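Local coordinates for protein methyltransferase (Streptococcus mutans, PDB 2B78) that is probably an S-adenosylmethionine-dependent methyltransferase acting on RNA, with a PUA-like domain preceding its Rossmann-type catalytic domain, at residues 48-56 / 122-130. Numbering follows the deposited sequence.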
loop_
_atom_site.group_PDB
_atom_site.type_symbol
_atom_site.label_atom_id
_atom_site.label_comp_id
_atom_site.label_asym_id
_atom_site.label_seq_id
_atom_site.Cartn_x
_atom_site.Cartn_y
_atom_site.Cartn_z
ATOM N N THR A 48 -11.224 -10.064 23.345
ATOM C CA THR A 48 -12.409 -9.907 22.509
ATOM C C THR A 48 -11.926 -9.837 21.071
ATOM O O THR A 48 -10.916 -9.198 20.793
ATOM C CB THR A 48 -13.156 -8.600 22.871
ATOM O OG1 THR A 48 -13.574 -8.657 24.242
ATOM C CG2 THR A 48 -14.382 -8.403 21.977
ATOM N N ALA A 49 -12.631 -10.496 20.157
ATOM C CA ALA A 49 -12.232 -10.485 18.755
ATOM C C ALA A 49 -13.439 -10.601 17.839
ATOM O O ALA A 49 -14.555 -10.832 18.300
ATOM C CB ALA A 49 -11.269 -11.641 18.487
ATOM N N TYR A 50 -13.219 -10.428 16.539
ATOM C CA TYR A 50 -14.308 -10.584 15.589
ATOM C C TYR A 50 -13.833 -11.480 14.456
ATOM O O TYR A 50 -12.656 -11.469 14.084
ATOM C CB TYR A 50 -14.817 -9.222 15.068
ATOM C CG TYR A 50 -14.021 -8.541 13.966
ATOM C CD1 TYR A 50 -14.018 -9.035 12.661
ATOM C CD2 TYR A 50 -13.315 -7.363 14.220
ATOM C CE1 TYR A 50 -13.334 -8.372 11.634
ATOM C CE2 TYR A 50 -12.629 -6.686 13.198
ATOM C CZ TYR A 50 -12.645 -7.196 11.911
ATOM O OH TYR A 50 -11.991 -6.531 10.897
ATOM N N LEU A 51 -14.753 -12.282 13.932
ATOM C CA LEU A 51 -14.436 -13.190 12.848
ATOM C C LEU A 51 -15.009 -12.697 11.533
ATOM O O LEU A 51 -16.130 -12.205 11.480
ATOM C CB LEU A 51 -14.995 -14.588 13.137
ATOM C CG LEU A 51 -14.527 -15.301 14.407
ATOM C CD1 LEU A 51 -15.196 -16.667 14.492
ATOM C CD2 LEU A 51 -13.012 -15.447 14.387
ATOM N N SER A 52 -14.218 -12.834 10.478
ATOM C CA SER A 52 -14.628 -12.459 9.136
ATOM C C SER A 52 -13.466 -12.825 8.239
ATOM O O SER A 52 -12.307 -12.592 8.583
ATOM C CB SER A 52 -14.926 -10.959 9.042
ATOM O OG SER A 52 -15.525 -10.650 7.790
ATOM N N LYS A 53 -13.769 -13.415 7.092
ATOM C CA LYS A 53 -12.720 -13.820 6.177
ATOM C C LYS A 53 -12.050 -12.630 5.511
ATOM O O LYS A 53 -12.716 -11.736 4.979
ATOM C CB LYS A 53 -13.287 -14.779 5.126
ATOM C CG LYS A 53 -13.315 -16.229 5.608
ATOM C CD LYS A 53 -14.080 -17.146 4.659
ATOM C CE LYS A 53 -15.579 -17.125 4.946
ATOM N NZ LYS A 53 -16.324 -18.106 4.098
ATOM N N GLN A 54 -10.723 -12.625 5.555
ATOM C CA GLN A 54 -9.928 -11.557 4.963
ATOM C C GLN A 54 -8.614 -12.148 4.474
ATOM O O GLN A 54 -7.639 -12.213 5.220
ATOM C CB GLN A 54 -9.652 -10.462 6.000
ATOM C CG GLN A 54 -8.972 -9.224 5.423
ATOM C CD GLN A 54 -8.810 -8.128 6.450
ATOM O OE1 GLN A 54 -9.683 -7.931 7.294
ATOM N NE2 GLN A 54 -7.697 -7.396 6.379
ATOM N N ASN A 55 -8.599 -12.579 3.216
ATOM C CA ASN A 55 -7.414 -13.187 2.617
ATOM C C ASN A 55 -7.014 -14.427 3.416
ATOM O O ASN A 55 -7.775 -15.387 3.479
ATOM C CB ASN A 55 -6.262 -12.180 2.573
ATOM C CG ASN A 55 -6.586 -10.968 1.719
ATOM O OD1 ASN A 55 -6.919 -11.095 0.535
ATOM N ND2 ASN A 55 -6.488 -9.781 2.313
ATOM N N LYS A 56 -5.836 -14.411 4.033
ATOM C CA LYS A 56 -5.383 -15.561 4.814
ATOM C C LYS A 56 -5.801 -15.471 6.276
ATOM O O LYS A 56 -5.403 -16.295 7.103
ATOM C CB LYS A 56 -3.860 -15.693 4.718
ATOM C CG LYS A 56 -3.374 -16.119 3.342
ATOM C CD LYS A 56 -3.992 -17.453 2.937
ATOM C CE LYS A 56 -3.581 -17.865 1.528
ATOM N NZ LYS A 56 -4.222 -19.150 1.122
ATOM N N SER A 122 -11.891 2.260 3.527
ATOM C CA SER A 122 -11.738 1.004 2.813
ATOM C C SER A 122 -12.124 -0.125 3.750
ATOM O O SER A 122 -11.595 -0.244 4.865
ATOM C CB SER A 122 -10.305 0.820 2.311
ATOM O OG SER A 122 -10.027 1.736 1.265
ATOM N N TRP A 123 -13.072 -0.941 3.302
ATOM C CA TRP A 123 -13.556 -2.073 4.089
ATOM C C TRP A 123 -12.972 -3.378 3.531
ATOM O O TRP A 123 -13.254 -3.754 2.390
ATOM C CB TRP A 123 -15.086 -2.121 4.034
ATOM C CG TRP A 123 -15.747 -0.791 4.273
ATOM C CD1 TRP A 123 -16.444 -0.050 3.361
ATOM C CD2 TRP A 123 -15.735 -0.024 5.487
ATOM N NE1 TRP A 123 -16.865 1.129 3.930
ATOM C CE2 TRP A 123 -16.447 1.170 5.233
ATOM C CE3 TRP A 123 -15.196 -0.232 6.764
ATOM C CZ2 TRP A 123 -16.626 2.159 6.208
ATOM C CZ3 TRP A 123 -15.375 0.750 7.733
ATOM C CH2 TRP A 123 -16.088 1.930 7.449
ATOM N N TYR A 124 -12.186 -4.077 4.351
ATOM C CA TYR A 124 -11.537 -5.315 3.925
ATOM C C TYR A 124 -12.289 -6.614 4.204
ATOM O O TYR A 124 -11.847 -7.686 3.786
ATOM C CB TYR A 124 -10.130 -5.402 4.533
ATOM C CG TYR A 124 -9.177 -4.372 3.982
ATOM C CD1 TYR A 124 -9.382 -3.015 4.216
ATOM C CD2 TYR A 124 -8.072 -4.750 3.217
ATOM C CE1 TYR A 124 -8.514 -2.055 3.703
ATOM C CE2 TYR A 124 -7.192 -3.792 2.697
ATOM C CZ TYR A 124 -7.425 -2.448 2.948
ATOM O OH TYR A 124 -6.571 -1.492 2.449
ATOM N N ASN A 125 -13.410 -6.535 4.913
ATOM C CA ASN A 125 -14.187 -7.736 5.188
ATOM C C ASN A 125 -15.661 -7.401 5.410
ATOM O O ASN A 125 -16.010 -6.258 5.715
ATOM C CB ASN A 125 -13.593 -8.505 6.381
ATOM C CG ASN A 125 -13.643 -7.726 7.679
ATOM O OD1 ASN A 125 -14.716 -7.487 8.234
ATOM N ND2 ASN A 125 -12.469 -7.334 8.184
ATOM N N SER A 126 -16.530 -8.393 5.243
ATOM C CA SER A 126 -17.963 -8.161 5.394
ATOM C C SER A 126 -18.400 -7.727 6.787
ATOM O O SER A 126 -19.387 -6.995 6.933
ATOM C CB SER A 126 -18.750 -9.405 4.980
ATOM O OG SER A 126 -18.365 -10.536 5.737
ATOM N N PHE A 127 -17.691 -8.172 7.819
ATOM C CA PHE A 127 -18.083 -7.781 9.166
ATOM C C PHE A 127 -17.987 -6.279 9.418
ATOM O O PHE A 127 -18.961 -5.656 9.860
ATOM C CB PHE A 127 -17.263 -8.503 10.222
ATOM C CG PHE A 127 -17.680 -8.164 11.624
ATOM C CD1 PHE A 127 -18.890 -8.630 12.133
ATOM C CD2 PHE A 127 -16.894 -7.335 12.415
ATOM C CE1 PHE A 127 -19.315 -8.274 13.412
ATOM C CE2 PHE A 127 -17.305 -6.972 13.694
ATOM C CZ PHE A 127 -18.522 -7.443 14.193
ATOM N N VAL A 128 -16.825 -5.685 9.166
ATOM C CA VAL A 128 -16.700 -4.250 9.396
ATOM C C VAL A 128 -17.665 -3.505 8.492
ATOM O O VAL A 128 -18.193 -2.455 8.859
ATOM C CB VAL A 128 -15.272 -3.730 9.144
ATOM C CG1 VAL A 128 -14.316 -4.327 10.163
ATOM C CG2 VAL A 128 -14.836 -4.063 7.733
ATOM N N TYR A 129 -17.907 -4.054 7.310
ATOM C CA TYR A 129 -18.818 -3.413 6.381
ATOM C C TYR A 129 -20.220 -3.370 6.982
ATOM O O TYR A 129 -20.905 -2.359 6.888
ATOM C CB TYR A 129 -18.835 -4.173 5.049
ATOM C CG TYR A 129 -19.652 -3.485 3.985
ATOM C CD1 TYR A 129 -19.276 -2.233 3.500
ATOM C CD2 TYR A 129 -20.833 -4.053 3.502
ATOM C CE1 TYR A 129 -20.055 -1.554 2.566
ATOM C CE2 TYR A 129 -21.621 -3.382 2.562
ATOM C CZ TYR A 129 -21.224 -2.134 2.103
ATOM O OH TYR A 129 -21.998 -1.451 1.197
ATOM N N GLN A 130 -20.648 -4.455 7.617
ATOM C CA GLN A 130 -21.987 -4.472 8.196
ATOM C C GLN A 130 -22.149 -3.508 9.374
ATOM O O GLN A 130 -23.254 -3.020 9.632
ATOM C CB GLN A 130 -22.384 -5.898 8.609
ATOM C CG GLN A 130 -21.614 -6.473 9.782
ATOM C CD GLN A 130 -22.089 -7.868 10.148
ATOM O OE1 GLN A 130 -21.977 -8.805 9.351
ATOM N NE2 GLN A 130 -22.631 -8.011 11.355
HETATM O O HOH W 1 -15.346 -11.060 4.355
#
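The carboxamide of Asn125 meets two side chains of the strand 48-54 at once and illustrates how an N-cap residue can also tie a helix to a strand of a different sheet. Its ND2 donates to the hydroxyl OH of Tyr50 at 2.9 Å and to OE1 of Gln54 at 3.0 Å, both acceptors lying close to the amide plane and both bonds only moderately bent, at 156° and 162°. The bond to Tyr50 arrives at the edge of the phenol ring, near its plane. Meanwhile OD1 of Asn125 accepts from the backbone N of Val128 at 2.9 Å, capping the helix 126-130. A chi1 of 63° sets CG of Asn125 between its own N and carbonyl carbon, where its oxygen can serve the helix while its nitrogen faces the strand.

Two residues beyond the cap, in the first turn, Phe127 lays CD2 over a face of the Tyr50 ring, toward its rim, in an offset stack with centroids 4.8 Å apart. CG1 of Val128 touches the phenol end, 3.8 Å from CZ of Tyr50. Farther along the strand, OG of Ser52 accepts from N of Phe127 at 3.3 Å, and a water bridges O of Lys53 to N of Ser126. The amide of Gln54 packs against CB of Tyr124.

A second shell fixes these groups: Gly108 O bonds Tyr50 OH, Gln102 and Trp60 bind the Gln54 amide, and Asn33 pairs with OG of Ser52 and of Ser126. The strand belongs to the sheet of the PUA-like domain, while 122-130 continues from strand 118-123 of another sheet. With strand side chains and water meeting the first turn's polar groups, this largely buried interface probably depends on directional hydrogen bonding as well as ring packing.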